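PDB 4RXL: molybdenum ABC transporter, periplasmic molybdenum-binding protein from Vibrio cholerae, which binds tungstate in its cleft and, as a ModA-type solute-binding protein, probably delivers molybdate or tungstate to a membrane ABC importer. Local coordinates for residues 99-102 with 106-109; 127-132 with 169-174; 223-226 with 230-233. One frame throughout, in Å; residues are numbered along the deposited sequence.

Along the chain the three contacts follow one another, each closing before the next opens, and none touches another. The centre of interaction 2 lies about 17 Å from that of interaction 1 and about 18 Å from that of interaction 3, while interactions 1 and 3 stand about 32 Å apart, centre to centre. Strand 78-91 is their common neighbour: its L88 meets interaction 1, L86 meets interaction 2, and L81 and A83 meet interaction 3. In this two-lobed periplasmic binding protein, interaction 1 packs the far end of one lobe, interaction 2 brings Y171 to tungstate in the cleft, and interaction 3 lies in the other lobe, where the modelled chain ends.

Interaction 1: 99-102 with 106-109; sequences FELQ and AWQT
W107 reaches back from its helix to the loop that leads into it and meets L101 and F99 in two quite different ways, which makes this a compact example of a tryptophan used for both its polar and its aromatic character. The polar use is one hydrogen bond: the indole NE1 donates to the backbone O of L101 at 2.7 Å, with an N-H...O angle of 158°. The acceptor lies close to the plane of the indole, in line with the in-plane direction of the ring N-H, but the donor sits tilted out of the carbonyl plane.

The aromatic use is an edge-to-face, T-shaped pair. F99 turns its edge to one face of W107, the ring planes at 76°, and the centroid of the F99 ring stands 4.8 Å from that of the five-membered ring of W107. The leading atom is CE1 of F99, 3.7 Å from CE2 of W107. F99 has CG tucked between the backbone N and the carbonyl carbon (chi1 52°), and this directs its ring at the first turn of the helix. One face of that ring is covered by the backbone of A106, whose O lies over its centre.

Apolar packing completes the contact. CB of A106 lies 3.6 Å from CD1 of F99, and the CD2 branch of L101 touches the six-membered part of the indole, 3.5 Å from CZ2 of W107. The loop is thus folded onto helix 104-111 soon after the chain leaves strand 78-91, and L101 and W107 both rest on L88 of that strand.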
loop_
_atom_site.group_PDB
_atom_site.type_symbol
_atom_site.label_atom_id
_atom_site.label_comp_id
_atom_site.label_asym_id
_atom_site.label_seq_id
_atom_site.Cartn_x
_atom_site.Cartn_y
_atom_site.Cartn_z
ATOM N N PHE A 99 19.813 -13.185 -2.477
ATOM C CA PHE A 99 21.107 -12.847 -1.931
ATOM C C PHE A 99 20.939 -12.357 -0.508
ATOM O O PHE A 99 19.817 -12.204 -0.021
ATOM C CB PHE A 99 21.774 -11.771 -2.795
ATOM C CG PHE A 99 20.909 -10.553 -3.041
ATOM C CD1 PHE A 99 20.895 -9.493 -2.140
ATOM C CD2 PHE A 99 20.123 -10.463 -4.177
ATOM C CE1 PHE A 99 20.111 -8.380 -2.361
ATOM C CE2 PHE A 99 19.339 -9.349 -4.401
ATOM C CZ PHE A 99 19.329 -8.312 -3.489
ATOM N N GLU A 100 22.067 -12.122 0.153
ATOM C CA GLU A 100 22.073 -11.574 1.497
ATOM C C GLU A 100 21.646 -10.119 1.431
ATOM O O GLU A 100 22.378 -9.281 0.907
ATOM C CB GLU A 100 23.469 -11.699 2.132
ATOM C CG GLU A 100 23.791 -13.102 2.621
ATOM C CD GLU A 100 25.043 -13.166 3.477
ATOM O OE1 GLU A 100 25.816 -12.182 3.504
ATOM O OE2 GLU A 100 25.253 -14.211 4.125
ATOM N N LEU A 101 20.480 -9.824 1.989
ATOM C CA LEU A 101 19.954 -8.458 2.005
ATOM C C LEU A 101 20.913 -7.464 2.670
ATOM O O LEU A 101 20.872 -6.276 2.372
ATOM C CB LEU A 101 18.586 -8.412 2.697
ATOM C CG LEU A 101 17.425 -9.100 1.966
ATOM C CD1 LEU A 101 16.211 -9.309 2.869
ATOM C CD2 LEU A 101 16.985 -8.325 0.736
ATOM N N GLN A 102 21.790 -7.945 3.554
ATOM C CA GLN A 102 22.722 -7.059 4.247
ATOM C C GLN A 102 24.028 -6.900 3.477
ATOM O O GLN A 102 24.909 -6.152 3.912
ATOM C CB GLN A 102 22.997 -7.503 5.702
ATOM C CG GLN A 102 23.157 -8.997 5.940
ATOM C CD GLN A 102 21.832 -9.675 6.234
ATOM O OE1 GLN A 102 21.125 -9.291 7.166
ATOM N NE2 GLN A 102 21.482 -10.680 5.433
ATOM N N ALA A 106 25.817 -7.289 -3.182
ATOM C CA ALA A 106 24.884 -8.146 -3.905
ATOM C C ALA A 106 23.704 -7.325 -4.447
ATOM O O ALA A 106 23.148 -7.662 -5.495
ATOM C CB ALA A 106 24.387 -9.266 -3.010
ATOM N N TRP A 107 23.315 -6.269 -3.728
ATOM C CA TRP A 107 22.314 -5.316 -4.233
ATOM C C TRP A 107 22.838 -4.594 -5.475
ATOM O O TRP A 107 22.126 -4.456 -6.452
ATOM C CB TRP A 107 21.945 -4.265 -3.188
ATOM C CG TRP A 107 21.040 -4.707 -2.119
ATOM C CD1 TRP A 107 21.394 -5.227 -0.920
ATOM C CD2 TRP A 107 19.613 -4.625 -2.116
ATOM N NE1 TRP A 107 20.273 -5.499 -0.164
ATOM C CE2 TRP A 107 19.167 -5.147 -0.881
ATOM C CE3 TRP A 107 18.656 -4.188 -3.050
ATOM C CZ2 TRP A 107 17.809 -5.208 -0.533
ATOM C CZ3 TRP A 107 17.295 -4.262 -2.700
ATOM C CH2 TRP A 107 16.893 -4.778 -1.458
ATOM N N GLN A 108 24.092 -4.155 -5.457
ATOM C CA GLN A 108 24.609 -3.373 -6.576
ATOM C C GLN A 108 24.825 -4.242 -7.817
ATOM O O GLN A 108 24.736 -3.751 -8.938
ATOM C CB GLN A 108 25.879 -2.609 -6.170
ATOM C CG GLN A 108 25.719 -1.815 -4.868
ATOM C CD GLN A 108 26.166 -0.361 -4.954
ATOM O OE1 GLN A 108 25.748 0.386 -5.845
ATOM N NE2 GLN A 108 26.994 0.056 -3.999
ATOM N N THR A 109 25.092 -5.529 -7.612
ATOM C CA THR A 109 25.195 -6.509 -8.696
ATOM C C THR A 109 23.854 -6.799 -9.373
ATOM O O THR A 109 23.786 -6.865 -10.600
ATOM C CB THR A 109 25.794 -7.839 -8.188
ATOM O OG1 THR A 109 27.165 -7.638 -7.822
ATOM C CG2 THR A 109 25.730 -8.926 -9.260
#

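Interaction 2: 127-132 with 169-174; sequences GMYAKQ and IVYKTD. With WO4 (tungstate(VI)ion), chain B.
Y171 and Y129 meet edge to edge, their side chains crossing at about a right angle: OH of Y171 lies near the plane of the Y129 ring, and CD2 and CE2 of Y129 near that of the Y171 ring. The Y171 side chain is best read outward from its backbone. Its CB leaves the end of strand 168-171 with CG anti to the carbonyl carbon (chi1 -53°), a setting that carries the ring between Y129 and the bound anion. One flank belongs to the protein: CE1 of Y171 lies 3.9 Å from CD2 of Y129. The other flank belongs to the ligand, with CE2 of Y171 3.4 Å from O2 of the tungstate. At the tip, OH of Y171 donates a hydrogen bond to the same O2 at 2.6 Å, while CE2 of Y129 supports that hydroxyl from the side at 3.5 Å.

This is anion recognition as in the ModA family of two-lobed binding proteins: the oxyanion is also held by S13 OG, S40 OG and the backbone N atoms of A126 and V153. Y171 is itself the N-cap of helix 172-177, and its N donates to OD2 of D174, the third residue of the helix, at 3.0 Å; OD1 of D174 forms a salt bridge with R154. The hydroxyl of Y129 is hydrogen-bonded to the backbone O of A59. Deeper along the strand, CG2 of I169 packs on the methyl of A130, 3.8 Å from its CB, fitting helix 125-137 against the sheet.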
loop_
_atom_site.group_PDB
_atom_site.type_symbol
_atom_site.label_atom_id
_atom_site.label_comp_id
_atom_site.label_asym_id
_atom_site.label_seq_id
_atom_site.Cartn_x
_atom_site.Cartn_y
_atom_site.Cartn_z
ATOM N N GLY A 127 7.030 3.397 0.374
ATOM C CA GLY A 127 8.397 3.950 0.406
ATOM C C GLY A 127 8.976 4.041 1.817
ATOM O O GLY A 127 10.164 3.776 2.013
ATOM N N MET A 128 8.172 4.494 2.777
ATOM C CA MET A 128 8.604 4.577 4.175
ATOM C C MET A 128 8.969 3.194 4.724
ATOM O O MET A 128 10.027 3.037 5.378
ATOM C CB MET A 128 7.535 5.205 5.058
ATOM C CG MET A 128 7.188 6.660 4.725
ATOM S SD MET A 128 5.694 7.364 5.542
ATOM C CE MET A 128 6.125 7.203 7.264
ATOM N N TYR A 129 8.129 2.192 4.435
ATOM C CA TYR A 129 8.433 0.824 4.881
ATOM C C TYR A 129 9.677 0.294 4.170
ATOM O O TYR A 129 10.491 -0.355 4.793
ATOM C CB TYR A 129 7.273 -0.130 4.589
ATOM C CG TYR A 129 5.952 0.153 5.278
ATOM C CD1 TYR A 129 5.823 0.183 6.671
ATOM C CD2 TYR A 129 4.799 0.290 4.520
ATOM C CE1 TYR A 129 4.580 0.382 7.276
ATOM C CE2 TYR A 129 3.558 0.499 5.115
ATOM C CZ TYR A 129 3.458 0.572 6.489
ATOM O OH TYR A 129 2.197 0.764 7.046
ATOM N N ALA A 130 9.816 0.564 2.886
ATOM C CA ALA A 130 11.050 0.217 2.158
ATOM C C ALA A 130 12.308 0.800 2.772
ATOM O O ALA A 130 13.320 0.093 2.986
ATOM C CB ALA A 130 10.937 0.621 0.706
ATOM N N LYS A 131 12.264 2.086 3.087
ATOM C CA LYS A 131 13.416 2.736 3.675
ATOM C C LYS A 131 13.767 2.111 5.015
ATOM O O LYS A 131 14.947 1.843 5.273
ATOM C CB LYS A 131 13.145 4.223 3.842
ATOM C CG LYS A 131 14.355 4.967 4.367
ATOM C CD LYS A 131 14.112 6.458 4.461
ATOM C CE LYS A 131 15.219 7.106 5.248
ATOM N NZ LYS A 131 15.069 8.580 5.258
ATOM N N GLN A 132 12.751 1.864 5.846
ATOM C CA GLN A 132 12.957 1.156 7.136
ATOM C C GLN A 132 13.676 -0.176 6.931
ATOM O O GLN A 132 14.652 -0.474 7.628
ATOM C CB GLN A 132 11.637 0.937 7.861
ATOM C CG GLN A 132 10.974 2.189 8.427
ATOM C CD GLN A 132 9.538 1.979 8.939
ATOM O OE1 GLN A 132 8.969 0.894 8.876
ATOM N NE2 GLN A 132 8.938 3.045 9.422
ATOM N N ILE A 169 10.504 -2.732 -4.511
ATOM C CA ILE A 169 9.939 -3.057 -3.211
ATOM C C ILE A 169 8.460 -2.662 -3.196
ATOM O O ILE A 169 8.113 -1.511 -3.313
ATOM C CB ILE A 169 10.723 -2.419 -2.049
ATOM C CG1 ILE A 169 12.142 -2.970 -2.017
ATOM C CG2 ILE A 169 10.021 -2.723 -0.723
ATOM C CD1 ILE A 169 13.072 -2.192 -1.109
ATOM N N VAL A 170 7.596 -3.661 -3.044
ATOM C CA VAL A 170 6.179 -3.483 -3.074
ATOM C C VAL A 170 5.560 -4.324 -1.957
ATOM O O VAL A 170 6.269 -5.007 -1.202
ATOM C CB VAL A 170 5.558 -3.829 -4.448
ATOM C CG1 VAL A 170 6.113 -2.947 -5.553
ATOM C CG2 VAL A 170 5.755 -5.295 -4.770
ATOM N N TYR A 171 4.231 -4.299 -1.854
ATOM C CA TYR A 171 3.569 -5.216 -0.945
ATOM C C TYR A 171 3.371 -6.585 -1.556
ATOM O O TYR A 171 3.339 -6.760 -2.777
ATOM C CB TYR A 171 2.235 -4.663 -0.478
ATOM C CG TYR A 171 2.305 -3.279 0.102
ATOM C CD1 TYR A 171 2.768 -3.099 1.392
ATOM C CD2 TYR A 171 1.849 -2.165 -0.593
ATOM C CE1 TYR A 171 2.809 -1.819 1.965
ATOM C CE2 TYR A 171 1.862 -0.902 -0.024
ATOM C CZ TYR A 171 2.327 -0.746 1.258
ATOM O OH TYR A 171 2.437 0.479 1.819
ATOM N N LYS A 172 3.242 -7.578 -0.685
ATOM C CA LYS A 172 2.925 -8.950 -1.053
ATOM C C LYS A 172 1.697 -8.986 -1.951
ATOM O O LYS A 172 1.688 -9.682 -2.962
ATOM C CB LYS A 172 2.707 -9.795 0.208
ATOM C CG LYS A 172 2.163 -11.197 -0.010
ATOM C CD LYS A 172 3.179 -12.129 -0.611
ATOM C CE LYS A 172 2.674 -13.565 -0.553
ATOM N NZ LYS A 172 2.371 -14.007 0.844
ATOM N N THR A 173 0.683 -8.200 -1.614
ATOM C CA THR A 173 -0.568 -8.184 -2.395
ATOM C C THR A 173 -0.362 -7.633 -3.793
ATOM O O THR A 173 -1.055 -8.037 -4.723
ATOM C CB THR A 173 -1.657 -7.390 -1.676
ATOM O OG1 THR A 173 -1.138 -6.095 -1.405
ATOM C CG2 THR A 173 -2.091 -8.067 -0.387
ATOM N N ASP A 174 0.602 -6.729 -3.981
ATOM C CA ASP A 174 0.857 -6.168 -5.316
ATOM C C ASP A 174 1.505 -7.248 -6.186
ATOM O O ASP A 174 1.112 -7.471 -7.330
ATOM C CB ASP A 174 1.778 -4.952 -5.247
ATOM C CG ASP A 174 1.237 -3.832 -4.398
ATOM O OD1 ASP A 174 0.053 -3.446 -4.545
ATOM O OD2 ASP A 174 2.017 -3.327 -3.593
HETATM W W WO4 B . 0.553 3.070 -0.970
HETATM O O1 WO4 B . 1.124 3.607 -2.823
HETATM O O2 WO4 B . 2.067 2.476 0.270
HETATM O O3 WO4 B . -0.411 4.657 -0.085
HETATM O O4 WO4 B . -0.742 1.467 -1.084
#

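Interaction 3: 223-226 with 230-233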
loop_
_atom_site.group_PDB
_atom_site.type_symbol
_atom_site.label_atom_id
_atom_site.label_comp_id
_atom_site.label_asym_id
_atom_site.label_seq_id
_atom_site.Cartn_x
_atom_site.Cartn_y
_atom_site.Cartn_z
ATOM N N ILE A 223 -13.077 -11.425 1.246
ATOM C CA ILE A 223 -12.575 -10.846 -0.004
ATOM C C ILE A 223 -11.158 -10.313 0.169
ATOM O O ILE A 223 -10.295 -10.609 -0.649
ATOM C CB ILE A 223 -13.554 -9.789 -0.545
ATOM C CG1 ILE A 223 -14.782 -10.485 -1.090
ATOM C CG2 ILE A 223 -12.866 -8.934 -1.606
ATOM C CD1 ILE A 223 -16.013 -9.609 -1.199
ATOM N N LEU A 224 -10.908 -9.534 1.223
ATOM C CA LEU A 224 -9.556 -9.036 1.494
ATOM C C LEU A 224 -8.590 -10.211 1.618
ATOM O O LEU A 224 -7.506 -10.155 1.070
ATOM C CB LEU A 224 -9.518 -8.201 2.778
ATOM C CG LEU A 224 -10.174 -6.817 2.644
ATOM C CD1 LEU A 224 -10.588 -6.229 3.987
ATOM C CD2 LEU A 224 -9.244 -5.889 1.903
ATOM N N GLN A 225 -8.956 -11.266 2.331
ATOM C CA GLN A 225 -8.058 -12.454 2.425
ATOM C C GLN A 225 -7.748 -13.056 1.045
ATOM O O GLN A 225 -6.620 -13.463 0.780
ATOM C CB GLN A 225 -8.613 -13.545 3.356
ATOM C CG GLN A 225 -8.990 -13.150 4.790
ATOM C CD GLN A 225 -7.994 -12.230 5.484
ATOM O OE1 GLN A 225 -6.799 -12.530 5.550
ATOM N NE2 GLN A 225 -8.487 -11.112 6.029
ATOM N N ARG A 226 -8.729 -13.082 0.152
ATOM C CA ARG A 226 -8.525 -13.687 -1.168
ATOM C C ARG A 226 -7.587 -12.883 -2.054
ATOM O O ARG A 226 -6.915 -13.443 -2.929
ATOM C CB ARG A 226 -9.857 -13.929 -1.868
ATOM C CG ARG A 226 -10.607 -15.053 -1.180
ATOM C CD ARG A 226 -11.623 -15.674 -2.089
ATOM N NE ARG A 226 -12.810 -14.846 -2.217
ATOM C CZ ARG A 226 -13.925 -15.001 -1.494
ATOM N NH1 ARG A 226 -14.962 -14.208 -1.731
ATOM N NH2 ARG A 226 -14.018 -15.915 -0.539
ATOM N N GLU A 230 -3.630 -9.728 5.007
ATOM C CA GLU A 230 -3.619 -10.415 6.293
ATOM C C GLU A 230 -4.698 -9.862 7.191
ATOM O O GLU A 230 -5.031 -8.680 7.111
ATOM C CB GLU A 230 -2.288 -10.221 7.027
ATOM C CG GLU A 230 -1.041 -10.792 6.383
ATOM C CD GLU A 230 0.215 -10.387 7.145
ATOM O OE1 GLU A 230 0.100 -9.896 8.295
ATOM O OE2 GLU A 230 1.321 -10.549 6.594
ATOM N N SER A 231 -5.221 -10.713 8.064
ATOM C CA SER A 231 -6.151 -10.276 9.110
ATOM C C SER A 231 -5.472 -9.457 10.206
ATOM O O SER A 231 -4.245 -9.484 10.372
ATOM C CB SER A 231 -6.830 -11.490 9.745
ATOM O OG SER A 231 -7.974 -11.086 10.465
ATOM N N VAL A 232 -6.270 -8.702 10.943
ATOM C CA VAL A 232 -5.778 -8.053 12.155
ATOM C C VAL A 232 -6.625 -8.509 13.343
ATOM O O VAL A 232 -7.846 -8.652 13.217
ATOM C CB VAL A 232 -5.759 -6.532 12.026
ATOM C CG1 VAL A 232 -4.793 -6.110 10.913
ATOM C CG2 VAL A 232 -7.147 -5.970 11.744
ATOM N N SER A 233 -5.975 -8.757 14.479
ATOM C CA SER A 233 -6.626 -9.430 15.612
ATOM C C SER A 233 -7.477 -8.487 16.462
ATOM O O SER A 233 -7.415 -7.271 16.302
ATOM C CB SER A 233 -5.583 -10.140 16.481
ATOM O OG SER A 233 -4.751 -9.211 17.145
#
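The chain turns after helix 218-226 and passes its end at E230, where the CA atoms of Q225 and E230 lie 6.2 Å apart, before heading away. The contact across this turn is slight, burying 96 Å² in all, and a single side chain carries most of it. Q225 starts out alongside the loop, and its chain then bends at chi2 (-43°), bringing the amide round to the backbone of 230-231. CD of Q225 comes within 4.1 Å of N of S231, so the flat end of the side chain lies beside the peptide that joins E230 to S231. CB of S231 faces the same amide, while the CB of E230 points away from the helix, leaving this residue to take part through its backbone.

On the helix side, I223 packs on A20, L21 and D24 of helix 15-28, and L224 is buried among A17 of that helix, L81 of strand 78-91, M14 and F229. On the loop side, E230 is joined by backbone hydrogen bonding to A83, and V232 also rests on A83, so the C-terminal tail lies against strand 78-91 around A83.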